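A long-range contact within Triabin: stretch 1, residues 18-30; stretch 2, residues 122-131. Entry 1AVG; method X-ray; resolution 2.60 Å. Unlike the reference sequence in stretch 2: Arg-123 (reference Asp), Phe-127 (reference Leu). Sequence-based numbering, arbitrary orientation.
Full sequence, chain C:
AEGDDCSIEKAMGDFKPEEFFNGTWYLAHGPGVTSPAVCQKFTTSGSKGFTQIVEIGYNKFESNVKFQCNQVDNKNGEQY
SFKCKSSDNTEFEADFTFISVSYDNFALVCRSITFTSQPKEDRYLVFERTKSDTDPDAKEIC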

# COMPACT_ATOMS: atom_id res chain seq x y z
N GLU C 18 18.61 -19.24 -9.46
CA GLU C 18 18.64 -20.49 -8.71
C GLU C 18 18.04 -20.43 -7.30
O GLU C 18 17.83 -21.46 -6.68
CB GLU C 18 20.04 -21.10 -8.69
CG GLU C 18 20.02 -22.64 -8.62
CD GLU C 18 19.11 -23.29 -9.67
OE1 GLU C 18 19.11 -22.85 -10.85
OE2 GLU C 18 18.40 -24.25 -9.33
N GLU C 19 17.81 -19.23 -6.79
CA GLU C 19 17.19 -19.10 -5.47
C GLU C 19 15.70 -19.25 -5.71
O GLU C 19 14.95 -19.69 -4.83
CB GLU C 19 17.50 -17.75 -4.82
CG GLU C 19 18.82 -17.71 -4.06
CD GLU C 19 18.95 -16.46 -3.19
OE1 GLU C 19 19.15 -15.36 -3.74
OE2 GLU C 19 18.86 -16.59 -1.95
N PHE C 20 15.27 -18.86 -6.91
CA PHE C 20 13.87 -18.98 -7.25
C PHE C 20 13.54 -20.37 -7.74
O PHE C 20 12.61 -20.99 -7.24
CB PHE C 20 13.46 -17.97 -8.32
CG PHE C 20 12.01 -18.06 -8.68
CD1 PHE C 20 11.57 -19.03 -9.59
CD2 PHE C 20 11.07 -17.26 -8.05
CE1 PHE C 20 10.22 -19.18 -9.86
CE2 PHE C 20 9.72 -17.41 -8.31
CZ PHE C 20 9.29 -18.38 -9.22
N PHE C 21 14.23 -20.83 -8.78
CA PHE C 21 13.97 -22.16 -9.33
C PHE C 21 14.54 -23.24 -8.43
O PHE C 21 15.50 -23.94 -8.77
CB PHE C 21 14.49 -22.28 -10.75
CG PHE C 21 13.79 -21.38 -11.70
CD1 PHE C 21 12.46 -21.60 -12.03
CD2 PHE C 21 14.44 -20.28 -12.24
CE1 PHE C 21 11.78 -20.73 -12.88
CE2 PHE C 21 13.77 -19.41 -13.09
CZ PHE C 21 12.44 -19.63 -13.41
N ASN C 22 13.91 -23.36 -7.28
CA ASN C 22 14.28 -24.31 -6.26
C ASN C 22 13.09 -24.35 -5.32
O ASN C 22 12.59 -23.31 -4.91
CB ASN C 22 15.53 -23.83 -5.52
CG ASN C 22 15.92 -24.74 -4.37
OD1 ASN C 22 15.86 -25.97 -4.49
ND2 ASN C 22 16.35 -24.15 -3.26
N GLY C 23 12.59 -25.55 -5.04
CA GLY C 23 11.46 -25.67 -4.14
C GLY C 23 10.07 -25.64 -4.76
O GLY C 23 9.89 -25.98 -5.94
N THR C 24 9.10 -25.24 -3.96
CA THR C 24 7.71 -25.18 -4.38
C THR C 24 7.12 -23.78 -4.17
O THR C 24 7.34 -23.15 -3.15
CB THR C 24 6.85 -26.21 -3.60
OG1 THR C 24 7.43 -27.52 -3.72
CG2 THR C 24 5.42 -26.23 -4.12
N TRP C 25 6.39 -23.32 -5.18
CA TRP C 25 5.72 -22.03 -5.16
C TRP C 25 4.27 -22.35 -5.48
O TRP C 25 3.99 -23.22 -6.31
CB TRP C 25 6.25 -21.10 -6.24
CG TRP C 25 7.65 -20.61 -6.03
CD1 TRP C 25 8.79 -21.09 -6.60
CD2 TRP C 25 8.04 -19.46 -5.25
NE1 TRP C 25 9.86 -20.31 -6.24
CE2 TRP C 25 9.43 -19.30 -5.42
CE3 TRP C 25 7.35 -18.56 -4.44
CZ2 TRP C 25 10.14 -18.26 -4.80
CZ3 TRP C 25 8.05 -17.53 -3.83
CH2 TRP C 25 9.43 -17.39 -4.01
N TYR C 26 3.35 -21.69 -4.80
CA TYR C 26 1.93 -21.88 -5.03
C TYR C 26 1.42 -20.61 -5.69
O TYR C 26 1.78 -19.52 -5.29
CB TYR C 26 1.21 -22.13 -3.71
CG TYR C 26 1.51 -23.47 -3.10
CD1 TYR C 26 2.62 -23.65 -2.27
CD2 TYR C 26 0.68 -24.56 -3.34
CE1 TYR C 26 2.88 -24.89 -1.69
CE2 TYR C 26 0.93 -25.79 -2.77
CZ TYR C 26 2.02 -25.95 -1.94
OH TYR C 26 2.23 -27.18 -1.34
N LEU C 27 0.59 -20.76 -6.71
CA LEU C 27 0.08 -19.62 -7.44
C LEU C 27 -1.43 -19.72 -7.68
O LEU C 27 -1.90 -20.57 -8.43
CB LEU C 27 0.85 -19.53 -8.77
CG LEU C 27 0.31 -18.81 -10.00
CD1 LEU C 27 0.11 -17.34 -9.75
CD2 LEU C 27 1.32 -19.01 -11.11
N ALA C 28 -2.20 -18.87 -7.00
CA ALA C 28 -3.65 -18.86 -7.13
C ALA C 28 -4.06 -17.68 -7.99
O ALA C 28 -3.39 -16.64 -7.99
CB ALA C 28 -4.32 -18.76 -5.78
N HIS C 29 -5.16 -17.83 -8.71
CA HIS C 29 -5.64 -16.76 -9.58
C HIS C 29 -6.73 -15.92 -8.94
O HIS C 29 -7.31 -15.05 -9.58
CB HIS C 29 -6.10 -17.32 -10.93
CG HIS C 29 -4.98 -17.68 -11.85
ND1 HIS C 29 -4.77 -17.03 -13.04
CD2 HIS C 29 -4.00 -18.60 -11.74
CE1 HIS C 29 -3.70 -17.54 -13.64
NE2 HIS C 29 -3.22 -18.49 -12.87
N GLY C 30 -6.97 -16.17 -7.66
CA GLY C 30 -7.99 -15.44 -6.92
C GLY C 30 -8.07 -16.01 -5.52
O GLY C 30 -7.64 -17.14 -5.30
N ASP C 122 -0.86 -12.23 -21.52
CA ASP C 122 -0.03 -11.64 -20.46
C ASP C 122 -0.81 -11.33 -19.21
O ASP C 122 -1.89 -10.74 -19.26
CB ASP C 122 0.60 -10.33 -20.94
CG ASP C 122 1.40 -10.50 -22.21
OD1 ASP C 122 0.81 -10.88 -23.24
OD2 ASP C 122 2.61 -10.22 -22.19
N ARG C 123 -0.22 -11.64 -18.07
CA ARG C 123 -0.87 -11.38 -16.80
C ARG C 123 0.14 -11.31 -15.66
O ARG C 123 1.11 -12.07 -15.63
CB ARG C 123 -1.93 -12.46 -16.57
CG ARG C 123 -2.85 -12.25 -15.37
CD ARG C 123 -4.01 -13.24 -15.43
NE ARG C 123 -4.69 -13.40 -14.14
CZ ARG C 123 -5.73 -14.21 -13.95
NH1 ARG C 123 -6.21 -14.95 -14.94
NH2 ARG C 123 -6.29 -14.30 -12.74
N TYR C 124 -0.03 -10.31 -14.80
CA TYR C 124 0.84 -10.12 -13.65
C TYR C 124 0.36 -11.07 -12.56
O TYR C 124 -0.79 -10.98 -12.12
CB TYR C 124 0.78 -8.66 -13.17
CG TYR C 124 1.30 -7.65 -14.18
CD1 TYR C 124 2.67 -7.38 -14.29
CD2 TYR C 124 0.43 -6.98 -15.03
CE1 TYR C 124 3.14 -6.46 -15.23
CE2 TYR C 124 0.90 -6.06 -15.97
CZ TYR C 124 2.25 -5.80 -16.07
OH TYR C 124 2.70 -4.89 -17.01
N LEU C 125 1.23 -11.98 -12.15
CA LEU C 125 0.89 -12.99 -11.16
C LEU C 125 1.78 -12.90 -9.93
O LEU C 125 2.86 -12.33 -9.98
CB LEU C 125 1.04 -14.39 -11.78
CG LEU C 125 0.36 -14.66 -13.12
CD1 LEU C 125 0.90 -15.97 -13.68
CD2 LEU C 125 -1.14 -14.72 -12.97
N VAL C 126 1.31 -13.49 -8.83
CA VAL C 126 2.05 -13.50 -7.57
C VAL C 126 2.28 -14.93 -7.09
O VAL C 126 1.32 -15.63 -6.73
CB VAL C 126 1.29 -12.72 -6.48
CG1 VAL C 126 1.93 -12.95 -5.11
CG2 VAL C 126 1.29 -11.25 -6.80
N PHE C 127 3.54 -15.37 -7.08
CA PHE C 127 3.90 -16.71 -6.64
C PHE C 127 4.14 -16.66 -5.14
O PHE C 127 4.94 -15.87 -4.66
CB PHE C 127 5.17 -17.20 -7.33
CG PHE C 127 5.05 -17.38 -8.83
CD1 PHE C 127 5.13 -16.29 -9.70
CD2 PHE C 127 4.92 -18.65 -9.39
CE1 PHE C 127 5.10 -16.47 -11.08
CE2 PHE C 127 4.89 -18.84 -10.78
CZ PHE C 127 4.98 -17.75 -11.62
N GLU C 128 3.44 -17.51 -4.40
CA GLU C 128 3.60 -17.56 -2.95
C GLU C 128 4.50 -18.70 -2.54
O GLU C 128 4.49 -19.76 -3.15
CB GLU C 128 2.24 -17.72 -2.28
CG GLU C 128 1.40 -16.49 -2.37
CD GLU C 128 0.12 -16.63 -1.60
OE1 GLU C 128 0.18 -16.78 -0.36
OE2 GLU C 128 -0.94 -16.60 -2.25
N ARG C 129 5.29 -18.48 -1.50
CA ARG C 129 6.17 -19.52 -1.00
C ARG C 129 5.41 -20.33 0.04
O ARG C 129 5.71 -21.50 0.27
CB ARG C 129 7.43 -18.89 -0.41
CG ARG C 129 8.66 -19.77 -0.42
CD ARG C 129 8.92 -20.34 -1.80
NE ARG C 129 10.31 -20.20 -2.23
CZ ARG C 129 10.95 -21.05 -3.03
NH1 ARG C 129 10.34 -22.13 -3.50
NH2 ARG C 129 12.19 -20.80 -3.42
N THR C 130 4.40 -19.71 0.65
CA THR C 130 3.59 -20.36 1.67
C THR C 130 2.21 -20.78 1.13
O THR C 130 1.54 -20.00 0.45
CB THR C 130 3.45 -19.45 2.94
OG1 THR C 130 4.10 -20.07 4.06
CG2 THR C 130 1.99 -19.14 3.29
N LYS C 131 1.80 -22.01 1.44
CA LYS C 131 0.52 -22.53 1.00
C LYS C 131 -0.64 -21.91 1.76
O LYS C 131 -0.68 -21.91 2.99
CB LYS C 131 0.48 -24.05 1.14
CG LYS C 131 -0.87 -24.65 0.77
CD LYS C 131 -0.81 -26.16 0.70
CE LYS C 131 -0.48 -26.77 2.04
NZ LYS C 131 -0.24 -28.22 1.90
O HOH W 1 -1.11 -16.26 -5.47

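The guanidinium of Arg-129 lies flat on the indole of Trp-25 and at the same time donates hydrogen bonds to carbonyls leading into and within the first strand. The two planes are 11° apart and their centres 3.7 Å. CZ of Arg-129 is 3.7 Å from the centroid of the Trp-25 five-membered ring, a cation-pi contact over the face. CD of Arg-129 sits 3.4 Å from the centroid of the six-membered ring, so the aliphatic part of the side chain packs on the indole as well.

Stacking leaves the guanidinium edge free for carbonyl groups. NH1 and NH2 of Arg-129 each donate to Asn-22 O, both at 2.9 Å. NH1 of Arg-129 also donates to Thr-24 O at 3.2 Å. Arginine suits this place because it offers a flat face and several N-H groups in one plane. Arg-129 loses more surface to the other stretch than any other residue here, 138 Å².

Gly-23 fits beside this group. A CB at its position would lie 2.7 Å from Arg-129 NH1, a clash. Its backbone angles would also jam a CB against the preceding carbonyl, which by itself calls for glycine.

Trp-25 is fixed from its own stretch too. Its NE1 donates to Phe-20 O at 3.0 Å, tying the indole to the end of the helix.

The backbones meet in a single antiparallel bridge. Tyr-26 N donates to Glu-128 O at 2.8 Å, and Glu-128 N donates to Tyr-26 O at 2.8 Å. The strand directions differ by 139°, well short of the 180° of an ideal antiparallel pair. Trp-25 CA also approaches Glu-128 O, at 3.3 Å, in a CA-H...O contact.

Beyond the bridge a water joins the strands. Water 1 accepts from Ala-28 N at 3.2 Å and lies 2.8 Å from Val-126 O and 3.2 Å from Glu-128 OE2.

Phe-127 is buried between Phe-20 and Leu-27. The edge of Phe-20 meets one face of its ring, with the planes at 89° and the centroids 5.8 Å apart. Leu-27 CD2 covers the opposite face, 4.1 Å from the ring centroid. The flat ring thus gives each neighbour a broad apolar surface. The reference sequence has Leu at this position. Trp-25 CE3 adds a contact to Phe-127 CB at 3.9 Å. Leu-27 CD1 reaches Leu-125 CB at 3.7 Å and extends the apolar packing.

Lys-131 makes a similar contact with Tyr-26. Lys-131 CB lies over the tyrosine ring, 4.0 Å from its centroid. The long lysine chain can cover the ring while its NZ is hydrogen-bonded elsewhere in the structure.

At the other end, His-29 ND1 lies over the guanidinium face of Arg-123, 3.1 Å from its CZ. The angles are poor and no hydrogen bond forms between them. Arg-123 replaces the Asp of the reference sequence. Together the two stretches bury 873 Å².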